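Local atomic coordinates of putative (Helicobacter pylori, PDB entry 4O8S), a protein that belongs to the nucleotidyltransferase superfamily, is related to AbiEii-type toxins, and probably transfers nucleotidyl groups. Residues 12-17 / 33-38; 87-92 / 96-101; 128-133 / 166-171; 159-164 / 217-222; 173-176 / 181-184. All blocks are in the same frame, centred on the assembly; numbering follows the deposited sequence.

Interaction 1: residues 12-17 / 33-38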
# COMPACT_ATOMS: atom_id res chain seq x y z
N LEU A 12 -4.59 4.98 15.81
CA LEU A 12 -5.25 3.69 15.98
C LEU A 12 -4.63 2.66 15.06
O LEU A 12 -4.37 1.54 15.48
CB LEU A 12 -6.75 3.80 15.71
CG LEU A 12 -7.55 2.50 15.61
CD1 LEU A 12 -7.54 1.71 16.91
CD2 LEU A 12 -8.98 2.83 15.19
N MSE A 13 -4.38 3.04 13.80
CA MSE A 13 -3.77 2.10 12.86
C MSE A 13 -2.42 1.59 13.36
O MSE A 13 -2.17 0.37 13.35
CB MSE A 13 -3.62 2.72 11.48
CG MSE A 13 -4.95 3.02 10.79
SE MSE A 13 -4.57 3.40 8.87
CE MSE A 13 -3.44 4.98 9.05
N ARG A 14 -1.56 2.50 13.83
CA ARG A 14 -0.23 2.12 14.33
C ARG A 14 -0.28 1.17 15.52
O ARG A 14 0.46 0.19 15.56
CB ARG A 14 0.57 3.36 14.75
CG ARG A 14 1.09 4.20 13.58
CD ARG A 14 2.15 5.21 14.07
NE ARG A 14 2.79 5.87 12.94
CZ ARG A 14 3.86 5.39 12.30
NH1 ARG A 14 4.41 4.24 12.70
NH2 ARG A 14 4.38 6.05 11.27
N ALA A 15 -1.14 1.47 16.49
CA ALA A 15 -1.27 0.62 17.67
C ALA A 15 -1.66 -0.79 17.26
O ALA A 15 -1.11 -1.79 17.75
CB ALA A 15 -2.31 1.19 18.61
N ILE A 16 -2.60 -0.88 16.32
CA ILE A 16 -3.04 -2.18 15.85
C ILE A 16 -1.88 -2.94 15.23
O ILE A 16 -1.59 -4.07 15.64
CB ILE A 16 -4.21 -2.06 14.84
CG1 ILE A 16 -5.50 -1.71 15.59
CG2 ILE A 16 -4.40 -3.34 14.08
CD1 ILE A 16 -6.64 -1.26 14.68
N VAL A 17 -1.21 -2.34 14.25
CA VAL A 17 -0.13 -3.04 13.56
C VAL A 17 1.00 -3.43 14.54
O VAL A 17 1.52 -4.55 14.49
CB VAL A 17 0.42 -2.23 12.37
CG1 VAL A 17 1.51 -3.01 11.64
CG2 VAL A 17 -0.73 -1.88 11.40
N LEU A 33 3.06 1.17 2.64
CA LEU A 33 3.85 2.29 2.12
C LEU A 33 3.82 3.51 3.05
O LEU A 33 4.86 4.15 3.30
CB LEU A 33 3.38 2.67 0.72
CG LEU A 33 3.64 1.62 -0.37
CD1 LEU A 33 3.02 2.07 -1.68
CD2 LEU A 33 5.15 1.39 -0.55
N TYR A 34 2.64 3.80 3.60
CA TYR A 34 2.49 4.97 4.47
C TYR A 34 3.17 4.85 5.84
O TYR A 34 3.84 5.79 6.28
CB TYR A 34 1.02 5.32 4.66
CG TYR A 34 0.81 6.50 5.58
CD1 TYR A 34 1.15 7.79 5.18
CD2 TYR A 34 0.28 6.33 6.86
CE1 TYR A 34 0.96 8.89 6.02
CE2 TYR A 34 0.09 7.43 7.71
CZ TYR A 34 0.44 8.71 7.28
OH TYR A 34 0.26 9.81 8.10
N LEU A 35 2.99 3.71 6.51
CA LEU A 35 3.52 3.52 7.86
C LEU A 35 4.99 3.08 7.82
O LEU A 35 5.75 3.35 8.74
CB LEU A 35 2.71 2.47 8.62
CG LEU A 35 1.28 2.83 9.02
CD1 LEU A 35 0.62 1.70 9.80
CD2 LEU A 35 1.27 4.12 9.83
N GLY A 36 5.35 2.37 6.76
CA GLY A 36 6.68 1.78 6.69
C GLY A 36 7.66 2.46 5.75
O GLY A 36 8.87 2.42 6.01
N TYR A 37 7.19 3.09 4.68
CA TYR A 37 8.13 3.51 3.66
C TYR A 37 8.10 4.98 3.26
O TYR A 37 8.71 5.36 2.25
CB TYR A 37 7.99 2.62 2.42
CG TYR A 37 8.25 1.15 2.71
CD1 TYR A 37 9.54 0.69 3.00
CD2 TYR A 37 7.21 0.21 2.68
CE1 TYR A 37 9.78 -0.65 3.25
CE2 TYR A 37 7.44 -1.14 2.93
CZ TYR A 37 8.73 -1.57 3.21
OH TYR A 37 8.99 -2.90 3.44
N GLY A 38 7.39 5.81 4.03
CA GLY A 38 7.43 7.24 3.82
C GLY A 38 6.53 7.79 2.71
O GLY A 38 6.78 8.89 2.18

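Interaction 2: residues 87-92 / 96-101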
# COMPACT_ATOMS: atom_id res chain seq x y z
N VAL A 87 -13.89 -1.76 11.87
CA VAL A 87 -13.63 -1.32 13.23
C VAL A 87 -14.22 0.06 13.43
O VAL A 87 -13.77 1.03 12.81
CB VAL A 87 -12.13 -1.28 13.54
CG1 VAL A 87 -11.90 -0.69 14.91
CG2 VAL A 87 -11.55 -2.69 13.44
N ARG A 88 -15.24 0.16 14.28
CA ARG A 88 -15.92 1.44 14.48
C ARG A 88 -15.52 2.05 15.82
O ARG A 88 -15.51 1.38 16.86
CB ARG A 88 -17.43 1.27 14.35
CG ARG A 88 -17.82 0.43 13.14
CD ARG A 88 -19.29 0.52 12.81
NE ARG A 88 -19.69 -0.50 11.85
CZ ARG A 88 -19.57 -0.38 10.52
NH1 ARG A 88 -19.05 0.72 9.99
NH2 ARG A 88 -19.97 -1.37 9.73
N TYR A 89 -15.17 3.33 15.78
CA TYR A 89 -14.53 3.96 16.93
C TYR A 89 -14.83 5.44 16.97
O TYR A 89 -15.23 6.04 15.96
CB TYR A 89 -13.01 3.75 16.88
CG TYR A 89 -12.33 4.59 15.81
CD1 TYR A 89 -12.19 4.11 14.51
CD2 TYR A 89 -11.83 5.85 16.10
CE1 TYR A 89 -11.58 4.87 13.53
CE2 TYR A 89 -11.21 6.61 15.13
CZ TYR A 89 -11.09 6.12 13.85
OH TYR A 89 -10.48 6.89 12.89
N ALA A 90 -14.62 6.02 18.15
CA ALA A 90 -14.69 7.46 18.34
C ALA A 90 -13.43 7.89 19.09
O ALA A 90 -12.61 7.04 19.49
CB ALA A 90 -15.94 7.86 19.13
N THR A 91 -13.27 9.20 19.28
CA THR A 91 -12.11 9.73 20.01
C THR A 91 -12.57 10.55 21.20
O THR A 91 -13.76 10.74 21.41
CB THR A 91 -11.22 10.61 19.11
OG1 THR A 91 -11.92 11.81 18.75
CG2 THR A 91 -10.84 9.87 17.85
N LYS A 92 -11.61 11.04 21.98
CA LYS A 92 -11.91 11.99 23.04
C LYS A 92 -12.17 13.36 22.41
O LYS A 92 -12.96 14.16 22.91
CB LYS A 92 -10.76 12.08 24.04
CG LYS A 92 -10.46 10.76 24.75
CD LYS A 92 -11.73 10.10 25.29
CE LYS A 92 -11.41 8.79 26.00
NZ LYS A 92 -10.52 8.99 27.18
N GLU A 96 -18.14 11.50 17.15
CA GLU A 96 -18.68 11.06 15.87
C GLU A 96 -17.96 9.80 15.39
O GLU A 96 -16.73 9.74 15.38
CB GLU A 96 -18.55 12.17 14.83
CG GLU A 96 -18.63 11.69 13.39
CD GLU A 96 -18.61 12.84 12.40
OE1 GLU A 96 -19.57 13.65 12.40
OE2 GLU A 96 -17.63 12.94 11.61
N GLU A 97 -18.74 8.80 15.00
CA GLU A 97 -18.20 7.47 14.71
C GLU A 97 -17.41 7.41 13.41
O GLU A 97 -17.87 7.84 12.36
CB GLU A 97 -19.31 6.40 14.71
CG GLU A 97 -18.80 4.96 14.57
CD GLU A 97 -19.85 3.91 14.93
OE1 GLU A 97 -19.93 3.53 16.12
OE2 GLU A 97 -20.58 3.46 14.02
N GLN A 98 -16.20 6.88 13.50
CA GLN A 98 -15.35 6.71 12.33
C GLN A 98 -15.22 5.23 12.06
O GLN A 98 -15.49 4.40 12.94
CB GLN A 98 -13.96 7.29 12.60
CG GLN A 98 -13.94 8.76 13.04
CD GLN A 98 -14.73 9.65 12.09
OE1 GLN A 98 -15.67 10.33 12.51
NE2 GLN A 98 -14.36 9.65 10.82
N THR A 99 -14.79 4.89 10.85
CA THR A 99 -14.60 3.50 10.48
C THR A 99 -13.16 3.24 10.03
O THR A 99 -12.62 3.97 9.19
CB THR A 99 -15.57 3.09 9.36
OG1 THR A 99 -16.93 3.23 9.82
CG2 THR A 99 -15.33 1.63 8.93
N LEU A 100 -12.54 2.20 10.59
CA LEU A 100 -11.30 1.64 10.08
C LEU A 100 -11.58 0.30 9.43
O LEU A 100 -12.04 -0.64 10.09
CB LEU A 100 -10.26 1.46 11.20
CG LEU A 100 -8.99 0.69 10.80
CD1 LEU A 100 -8.30 1.41 9.66
CD2 LEU A 100 -8.04 0.57 11.98
N LYS A 101 -11.32 0.20 8.13
CA LYS A 101 -11.47 -1.07 7.42
C LYS A 101 -10.21 -1.91 7.57
O LYS A 101 -9.09 -1.44 7.34
CB LYS A 101 -11.80 -0.85 5.94
CG LYS A 101 -11.83 -2.18 5.15
CD LYS A 101 -12.61 -2.09 3.83
CE LYS A 101 -11.91 -1.24 2.78
NZ LYS A 101 -12.62 -1.31 1.46

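Interaction 3: residues 128-133 / 166-171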
# COMPACT_ATOMS: atom_id res chain seq x y z
N ARG A 128 7.28 -6.67 -3.41
CA ARG A 128 5.96 -7.30 -3.39
C ARG A 128 4.88 -6.23 -3.54
O ARG A 128 3.89 -6.41 -4.25
CB ARG A 128 5.78 -8.09 -2.09
CG ARG A 128 4.55 -9.01 -2.01
CD ARG A 128 4.62 -9.81 -0.70
NE ARG A 128 3.44 -10.63 -0.39
CZ ARG A 128 3.40 -11.96 -0.46
NH1 ARG A 128 4.47 -12.65 -0.84
NH2 ARG A 128 2.28 -12.61 -0.14
N ILE A 129 5.08 -5.09 -2.88
CA ILE A 129 4.13 -4.00 -3.03
C ILE A 129 4.05 -3.52 -4.49
O ILE A 129 2.96 -3.29 -5.01
CB ILE A 129 4.43 -2.84 -2.07
CG1 ILE A 129 4.37 -3.38 -0.62
CG2 ILE A 129 3.43 -1.71 -2.29
CD1 ILE A 129 5.01 -2.46 0.43
N ILE A 130 5.21 -3.37 -5.13
CA ILE A 130 5.26 -2.96 -6.53
C ILE A 130 4.49 -3.96 -7.41
O ILE A 130 3.66 -3.57 -8.23
CB ILE A 130 6.72 -2.90 -7.06
CG1 ILE A 130 7.54 -1.86 -6.28
CG2 ILE A 130 6.75 -2.53 -8.53
CD1 ILE A 130 9.00 -1.81 -6.70
N ASP A 131 4.81 -5.24 -7.23
CA ASP A 131 4.22 -6.34 -8.00
C ASP A 131 2.69 -6.32 -7.87
O ASP A 131 1.97 -6.37 -8.87
CB ASP A 131 4.81 -7.66 -7.49
CG ASP A 131 4.42 -8.87 -8.34
OD1 ASP A 131 4.16 -8.74 -9.56
OD2 ASP A 131 4.39 -9.99 -7.77
N ASN A 132 2.20 -6.19 -6.64
CA ASN A 132 0.77 -6.12 -6.41
C ASN A 132 0.11 -4.85 -6.96
O ASN A 132 -1.05 -4.87 -7.35
CB ASN A 132 0.44 -6.28 -4.93
CG ASN A 132 0.79 -7.67 -4.41
OD1 ASN A 132 1.02 -8.59 -5.20
ND2 ASN A 132 0.83 -7.82 -3.09
N LYS A 133 0.84 -3.74 -6.97
CA LYS A 133 0.29 -2.50 -7.54
C LYS A 133 0.13 -2.65 -9.05
O LYS A 133 -0.89 -2.25 -9.62
CB LYS A 133 1.19 -1.30 -7.22
CG LYS A 133 0.87 -0.62 -5.90
CD LYS A 133 -0.33 0.30 -6.07
CE LYS A 133 -0.81 0.80 -4.73
NZ LYS A 133 -1.93 1.80 -4.89
N LEU A 166 14.13 -6.30 -13.79
CA LEU A 166 13.77 -6.19 -15.21
C LEU A 166 12.29 -6.41 -15.45
O LEU A 166 11.67 -5.70 -16.25
CB LEU A 166 14.57 -7.17 -16.07
CG LEU A 166 15.91 -6.65 -16.60
CD1 LEU A 166 16.72 -7.75 -17.27
CD2 LEU A 166 15.66 -5.49 -17.56
N ASP A 167 11.72 -7.40 -14.78
CA ASP A 167 10.32 -7.73 -14.99
C ASP A 167 9.41 -6.61 -14.49
O ASP A 167 8.48 -6.20 -15.19
CB ASP A 167 9.97 -9.06 -14.30
CG ASP A 167 8.47 -9.36 -14.33
OD1 ASP A 167 7.98 -9.84 -15.39
OD2 ASP A 167 7.78 -9.10 -13.31
N LEU A 168 9.66 -6.12 -13.28
CA LEU A 168 8.85 -5.04 -12.72
C LEU A 168 9.00 -3.77 -13.55
O LEU A 168 8.01 -3.10 -13.85
CB LEU A 168 9.26 -4.76 -11.27
CG LEU A 168 9.00 -5.89 -10.27
CD1 LEU A 168 9.54 -5.51 -8.90
CD2 LEU A 168 7.50 -6.19 -10.18
N ALA A 169 10.24 -3.44 -13.92
CA ALA A 169 10.53 -2.26 -14.72
C ALA A 169 9.86 -2.35 -16.08
O ALA A 169 9.28 -1.37 -16.57
CB ALA A 169 12.03 -2.07 -14.89
N SER A 170 9.93 -3.53 -16.69
CA SER A 170 9.34 -3.71 -18.00
C SER A 170 7.83 -3.48 -17.95
O SER A 170 7.27 -2.81 -18.82
CB SER A 170 9.64 -5.10 -18.56
OG SER A 170 9.01 -5.28 -19.82
N ARG A 171 7.19 -4.02 -16.91
CA ARG A 171 5.76 -3.84 -16.74
C ARG A 171 5.41 -2.38 -16.43
O ARG A 171 4.40 -1.86 -16.91
CB ARG A 171 5.23 -4.76 -15.63
CG ARG A 171 5.45 -6.26 -15.91
CD ARG A 171 5.38 -7.10 -14.63
NE ARG A 171 4.04 -7.08 -14.02
CZ ARG A 171 3.78 -7.45 -12.77
NH1 ARG A 171 4.77 -7.87 -11.97
NH2 ARG A 171 2.54 -7.41 -12.30

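Interaction 4: residues 159-164 / 217-222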
# COMPACT_ATOMS: atom_id res chain seq x y z
N HIS A 159 11.47 7.03 -5.51
CA HIS A 159 12.22 6.92 -4.26
C HIS A 159 12.76 5.53 -3.97
O HIS A 159 13.62 5.35 -3.09
CB HIS A 159 11.37 7.39 -3.09
CG HIS A 159 10.91 8.81 -3.22
ND1 HIS A 159 11.73 9.89 -2.98
CD2 HIS A 159 9.70 9.32 -3.58
CE1 HIS A 159 11.05 11.01 -3.18
NE2 HIS A 159 9.82 10.69 -3.54
N TYR A 160 12.26 4.52 -4.68
CA TYR A 160 12.72 3.16 -4.40
C TYR A 160 13.11 2.42 -5.67
O TYR A 160 12.85 1.22 -5.79
CB TYR A 160 11.64 2.39 -3.64
CG TYR A 160 11.44 2.89 -2.24
CD1 TYR A 160 12.22 2.43 -1.19
CD2 TYR A 160 10.46 3.84 -1.96
CE1 TYR A 160 12.04 2.89 0.10
CE2 TYR A 160 10.27 4.30 -0.66
CZ TYR A 160 11.07 3.83 0.36
OH TYR A 160 10.90 4.27 1.66
N GLU A 161 13.75 3.12 -6.59
CA GLU A 161 14.03 2.53 -7.90
C GLU A 161 14.92 1.29 -7.83
O GLU A 161 14.87 0.44 -8.73
CB GLU A 161 14.66 3.58 -8.84
CG GLU A 161 16.17 3.74 -8.69
CD GLU A 161 16.81 4.39 -9.93
OE1 GLU A 161 16.59 5.61 -10.14
OE2 GLU A 161 17.49 3.68 -10.71
N GLU A 162 15.72 1.17 -6.78
CA GLU A 162 16.63 0.04 -6.67
C GLU A 162 15.89 -1.29 -6.42
O GLU A 162 16.48 -2.37 -6.54
CB GLU A 162 17.70 0.30 -5.59
CG GLU A 162 17.18 0.35 -4.13
CD GLU A 162 16.47 1.66 -3.75
OE1 GLU A 162 16.17 2.49 -4.66
OE2 GLU A 162 16.20 1.86 -2.54
N HIS A 163 14.60 -1.20 -6.12
CA HIS A 163 13.82 -2.41 -5.84
C HIS A 163 13.12 -2.95 -7.07
O HIS A 163 12.47 -3.99 -7.01
CB HIS A 163 12.81 -2.14 -4.73
CG HIS A 163 13.43 -1.85 -3.40
ND1 HIS A 163 13.72 -2.85 -2.48
CD2 HIS A 163 13.83 -0.69 -2.83
CE1 HIS A 163 14.25 -2.30 -1.40
NE2 HIS A 163 14.33 -0.99 -1.59
N PHE A 164 13.23 -2.25 -8.19
CA PHE A 164 12.66 -2.78 -9.41
C PHE A 164 13.66 -3.75 -10.04
O PHE A 164 14.85 -3.46 -10.09
CB PHE A 164 12.37 -1.65 -10.40
CG PHE A 164 11.19 -0.81 -10.02
CD1 PHE A 164 11.30 0.15 -9.02
CD2 PHE A 164 9.98 -0.98 -10.68
CE1 PHE A 164 10.21 0.93 -8.65
CE2 PHE A 164 8.86 -0.19 -10.32
CZ PHE A 164 8.98 0.76 -9.30
N HIS A 217 14.33 0.88 -16.55
CA HIS A 217 14.44 -0.26 -17.43
C HIS A 217 15.76 -0.25 -18.23
O HIS A 217 16.38 -1.29 -18.44
CB HIS A 217 13.24 -0.32 -18.37
CG HIS A 217 13.25 -1.52 -19.26
ND1 HIS A 217 13.53 -1.44 -20.61
CD2 HIS A 217 13.02 -2.83 -18.99
CE1 HIS A 217 13.46 -2.66 -21.14
NE2 HIS A 217 13.16 -3.51 -20.18
N LYS A 218 16.20 0.94 -18.64
CA LYS A 218 17.41 1.10 -19.43
C LYS A 218 18.64 0.75 -18.62
O LYS A 218 19.50 -0.01 -19.06
CB LYS A 218 17.53 2.53 -19.96
CG LYS A 218 18.79 2.84 -20.77
CD LYS A 218 18.76 4.29 -21.27
CE LYS A 218 20.01 4.66 -22.07
NZ LYS A 218 20.01 6.09 -22.53
N LYS A 219 18.74 1.33 -17.42
CA LYS A 219 19.83 1.01 -16.52
C LYS A 219 19.96 -0.51 -16.29
O LYS A 219 21.07 -1.05 -16.34
CB LYS A 219 19.65 1.72 -15.17
CG LYS A 219 20.68 1.29 -14.14
CD LYS A 219 20.32 1.74 -12.72
CE LYS A 219 20.57 3.23 -12.51
NZ LYS A 219 21.10 3.55 -11.13
N LEU A 220 18.82 -1.17 -16.04
CA LEU A 220 18.79 -2.60 -15.74
C LEU A 220 19.28 -3.44 -16.92
O LEU A 220 19.96 -4.45 -16.74
CB LEU A 220 17.38 -3.04 -15.32
CG LEU A 220 16.91 -2.54 -13.94
CD1 LEU A 220 15.40 -2.74 -13.70
CD2 LEU A 220 17.71 -3.21 -12.84
N GLU A 221 18.93 -3.01 -18.13
CA GLU A 221 19.44 -3.63 -19.35
C GLU A 221 20.95 -3.47 -19.48
O GLU A 221 21.67 -4.45 -19.65
CB GLU A 221 18.76 -3.02 -20.58
CG GLU A 221 17.32 -3.44 -20.77
CD GLU A 221 17.19 -4.58 -21.76
OE1 GLU A 221 16.90 -4.30 -22.94
OE2 GLU A 221 17.39 -5.75 -21.35
N LYS A 222 21.42 -2.22 -19.41
CA LYS A 222 22.86 -1.93 -19.44
C LYS A 222 23.62 -2.73 -18.38
O LYS A 222 24.70 -3.26 -18.64
CB LYS A 222 23.12 -0.43 -19.27
CG LYS A 222 24.49 -0.10 -18.67
CD LYS A 222 24.91 1.35 -18.93
CE LYS A 222 24.01 2.35 -18.22
NZ LYS A 222 24.02 2.21 -16.73

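Interaction 5: residues 173-176 / 181-184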
# COMPACT_ATOMS: atom_id res chain seq x y z
N LYS A 173 7.09 0.27 -17.35
CA LYS A 173 7.28 0.95 -18.63
C LYS A 173 6.06 0.75 -19.53
O LYS A 173 5.55 1.71 -20.11
CB LYS A 173 8.54 0.41 -19.32
CG LYS A 173 8.93 1.14 -20.61
CD LYS A 173 10.26 0.60 -21.17
CE LYS A 173 10.56 1.21 -22.54
NZ LYS A 173 11.90 0.79 -23.08
N ASP A 174 5.59 -0.49 -19.62
CA ASP A 174 4.42 -0.83 -20.41
C ASP A 174 3.20 -0.04 -19.92
O ASP A 174 2.44 0.52 -20.71
CB ASP A 174 4.15 -2.34 -20.30
CG ASP A 174 3.45 -2.91 -21.52
OD1 ASP A 174 2.58 -2.22 -22.11
OD2 ASP A 174 3.76 -4.07 -21.87
N PHE A 175 3.03 0.01 -18.60
CA PHE A 175 1.91 0.70 -17.97
C PHE A 175 1.93 2.20 -18.24
O PHE A 175 0.88 2.83 -18.36
CB PHE A 175 1.93 0.44 -16.46
CG PHE A 175 1.06 1.38 -15.65
CD1 PHE A 175 -0.33 1.31 -15.73
CD2 PHE A 175 1.63 2.32 -14.79
CE1 PHE A 175 -1.15 2.17 -14.97
CE2 PHE A 175 0.83 3.19 -14.02
CZ PHE A 175 -0.56 3.11 -14.11
N SER A 176 3.13 2.78 -18.30
CA SER A 176 3.26 4.24 -18.30
C SER A 176 3.71 4.84 -19.64
O SER A 176 4.05 6.02 -19.71
CB SER A 176 4.24 4.67 -17.20
OG SER A 176 5.54 4.16 -17.45
N LYS A 181 -2.91 8.83 -22.06
CA LYS A 181 -3.91 7.83 -21.70
C LYS A 181 -4.10 7.78 -20.18
O LYS A 181 -5.22 7.67 -19.68
CB LYS A 181 -3.49 6.45 -22.23
CG LYS A 181 -4.47 5.32 -21.95
CD LYS A 181 -3.85 3.96 -22.27
CE LYS A 181 -4.77 2.81 -21.89
NZ LYS A 181 -5.29 2.96 -20.50
N LEU A 182 -2.99 7.87 -19.45
CA LEU A 182 -3.04 7.87 -17.99
C LEU A 182 -3.84 9.07 -17.49
O LEU A 182 -4.67 8.94 -16.58
CB LEU A 182 -1.63 7.92 -17.40
CG LEU A 182 -0.72 6.70 -17.57
CD1 LEU A 182 0.66 7.01 -17.01
CD2 LEU A 182 -1.32 5.47 -16.89
N VAL A 183 -3.61 10.23 -18.08
CA VAL A 183 -4.35 11.42 -17.68
C VAL A 183 -5.84 11.21 -17.95
O VAL A 183 -6.68 11.40 -17.06
CB VAL A 183 -3.82 12.68 -18.40
CG1 VAL A 183 -4.62 13.90 -17.99
CG2 VAL A 183 -2.36 12.88 -18.05
N SER A 184 -6.15 10.76 -19.16
CA SER A 184 -7.53 10.44 -19.53
C SER A 184 -8.15 9.43 -18.58
O SER A 184 -9.27 9.61 -18.10
CB SER A 184 -7.59 9.92 -20.97
OG SER A 184 -8.73 9.09 -21.15

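Interaction 1: residues 12-17 / 33-38
Leu-35 meets helix 4-19 with both of its methyl groups, one against Arg-14 and the other against Val-17. It comes from helix 29-36, and its CA lies 7.6 Å from the CA of Arg-14. The CG of Leu-35 is anti to the carbonyl carbon (chi1 -70°), which helps direct the branched end at the other helix. CD2 then sits over the centre of one face of the Arg-14 guanidinium, 3.7 Å above its plane. The same methyl is 3.8 Å from Arg-14 CG, and both the aliphatic start and the flat end of the arginine touch it. Arg-14 is extended from CG to NE and runs alongside Leu-35, the two chains pointing opposite ways. Its last torsion, chi4 -87°, turns the guanidinium so that a face meets the methyl. The other branch of the leucine, CD1, is 4.1 Å from Val-17 CG2. The side chain of Met-121, from strand 121-124, touches Arg-14, Val-17 and Leu-35. Val-17 also packs on Leu-46 and Phe-48 of the mixed sheet, in what is probably the nucleotidyltransferase core. Helix 29-36 closely follows strand 26-27. Arg-14 NE is salt-bridged to Glu-10, which also accepts a bond from Tyr-34 OH. No hydrogen bond joins the two segments. The contact therefore rests mainly on van der Waals packing, and the arginine charge is met within its own helix.

Interaction 2: residues 87-92 / 96-101
Val-87 pairs with Leu-100 and Tyr-89 with Gln-98 in a beta hairpin, formed by strands 82-91 and 98-106 of the mixed sheet. The strands run antiparallel, and their local axes come within 4.7 Å. Four backbone hydrogen bonds hold the two pairs. Leu-100 N reaches Val-87 O at 2.8 Å, and Gln-98 N reaches Tyr-89 O at 2.8 Å. The return bonds run from Val-87 N to Leu-100 O and from Tyr-89 N to Gln-98 O. Arg-88 and Thr-99 form the non-hydrogen-bonded pair between them.

The apolar and aromatic contacts lie on the face that carries Val-87, Tyr-89, Gln-98 and Leu-100. Helix 4-19 packs on this face. The CB atoms of Val-87 and Leu-100 are 4.1 Å apart. Tyr-89 CG lies between the backbone N and the carbonyl carbon (chi1 72°), and the ring swings across the neighbouring strand. Gln-98 CB makes a CH-pi contact over that ring, 3.7 Å from the ring centroid of Tyr-89. The phenol OH is hydrogen-bonded to His-9.

The polar side-chain contacts involve Arg-88. Its CB and CD lie against the Glu-97 carboxylate, with CD 3.4 Å from Glu-97 OE2. The charged atoms stay apart, with Arg-88 NE 4.6 Å from Glu-97 OE2. Glu-97 OE1 is hydrogen-bonded instead to Asn-71. Arg-88 and Thr-99 lie side by side, and Arg-88 NH1 gives Thr-99 OG1 a weak hydrogen bond of 3.3 Å, bent to 122° at the hydrogen.

Interaction 3: residues 128-133 / 166-171
A helix-helix packing in the helical part of the chain sets Asp-131 against Arg-171 and Ile-130 against Leu-168. Helix 126-139 carries the first of each pair and helix 166-176 the second. The local axes pass 10.5 Å apart at 36°. Leu-168 reaches across with its two methyls. Its CD2 lies 3.9 Å from Asp-131 CA, and CD1 and CD2 both meet Ile-130 CG2 at 4.1 Å. Beside this apolar patch is a salt bridge. Arg-171 NH1 donates to Asp-131 OD1 at 2.6 Å, and the bond is almost straight. The oxygen lies in the guanidinium plane and is met nearly along its C-O axis. The carboxylate itself stands almost perpendicular to the guanidinium. A bend at chi3 (66°) turns the arginine end toward Asp-131. Asp-167, one turn earlier on the same helix, adds a longer salt bridge from OD2 to Arg-171 NH1 at 3.5 Å. Arg-171 NE is salt-bridged to Asp-139. One guanidinium thus serves three carboxylates. Its charge probably offsets the repulsion between Asp-131 and Asp-167 and would help keep both ionised.

Interaction 4: residues 159-164 / 217-222
Leu-220 and Phe-164 make the closely packed part of this contact, and Glu-161 with Lys-219 makes the loose part. On the packed side, Leu-220 CD1 rests against the backbone carbonyl of Phe-164, 3.7 Å from its O. The second methyl, CD2, is 4.0 Å from Phe-164 O. The leucine therefore touches main chain here and not the aromatic ring. The Phe-164 ring turns from residues 217-222 and packs on Ile-130, Leu-172 and Ile-216. Leu-220 also packs on Leu-166 and Ala-169 of helix 166-176. Ile-216, in the long helix 202-231, touches Glu-161 as well.

The other side is more polar. Glu-161 OE2 and Lys-219 NZ form a long salt bridge of 3.6 Å. The same oxygen is 3.6 Å from Lys-219 CE, so it lies beside the end of the lysine chain. The two side chains cross at about a right angle. With chi1 at 83°, CG of Glu-161 is wedged between its own N and C, and the rest of the chain extends toward the helix. Lys-219 is bent at chi3 (-76°) and again at chi4. It is solvent-exposed, so the pairing is probably weak.

The backbone of 161-163 is a short 3-10 turn. Phe-164 N bonds to Glu-161 O at 3.2 Å. The turn lies in the loop between helices 147-159 and 166-176, and the contact is a loop packed on a long helix in the all-helical C-terminal half of the chain.

Interaction 5: residues 173-176 / 181-184
The Phe-175 ring receives Leu-182 CD2 over one face. The methyl makes a CH-pi contact, 4.1 Å from the ring centroid and 28° off the ring normal. It is displaced toward the outer rim, with Phe-175 CZ 3.7 Å and CE1 3.8 Å from Leu-182 CD2. Phe-175 also packs on Cys-137 of helix 126-139 and on Leu-150 and Leu-153 of helix 147-159. The ring is therefore shared among several helices. Phe-175 CG is anti to the backbone N (chi1 164°), which brings a ring face to the leucine methyl. The two side chains cross at about a right angle. The same CD2 also lies 3.7 Å from the carbonyl O of Phe-175.

These residues belong to two consecutive helices joined by a short turn. The helices are 166-176 and 179-192, and Leu-182 sits in the angle between them. Asp-178 OD1 in the turn accepts a hydrogen bond from Lys-181 N.

The second methyl of Leu-182 turns to the backbone of Ser-176. CD1 is 4.0 Å from Ser-176 CA and 4.3 Å from Ser-176 CB. Leu-182 CG is anti to its carbonyl carbon, and from there the fork spreads over both residues. The CB of Ser-176 points away from Leu-182, and its OG is hydrogen-bonded to Leu-172 O. Ser-176 also touches Leu-209 and Ala-213 of helix 202-231.

Overall arrangement
Interactions 1 and 5 are buried contacts carried by leucine methyls. Interactions 2, 3 and 4 are partly buried and add polar bonds. Interaction 2 alone is joined by backbone hydrogen bonds, as a strand pair must be. Its apolar face meets interaction 1 through helix 4-19, where Leu-12 packs on Tyr-89. Interactions 3 and 5 both use helix 166-176. Interactions 3 and 4 lie about 11 Å apart, centre to centre, and touch through Ile-130 and Phe-164. The salt bridge of interaction 3 is short, whereas that of interaction 4 is long and nearer solvent. Tyr-37 ties interaction 1 to the helical part: its ring packs on Ile-129 and its O probably hydrogen-bonds Tyr-160 OH.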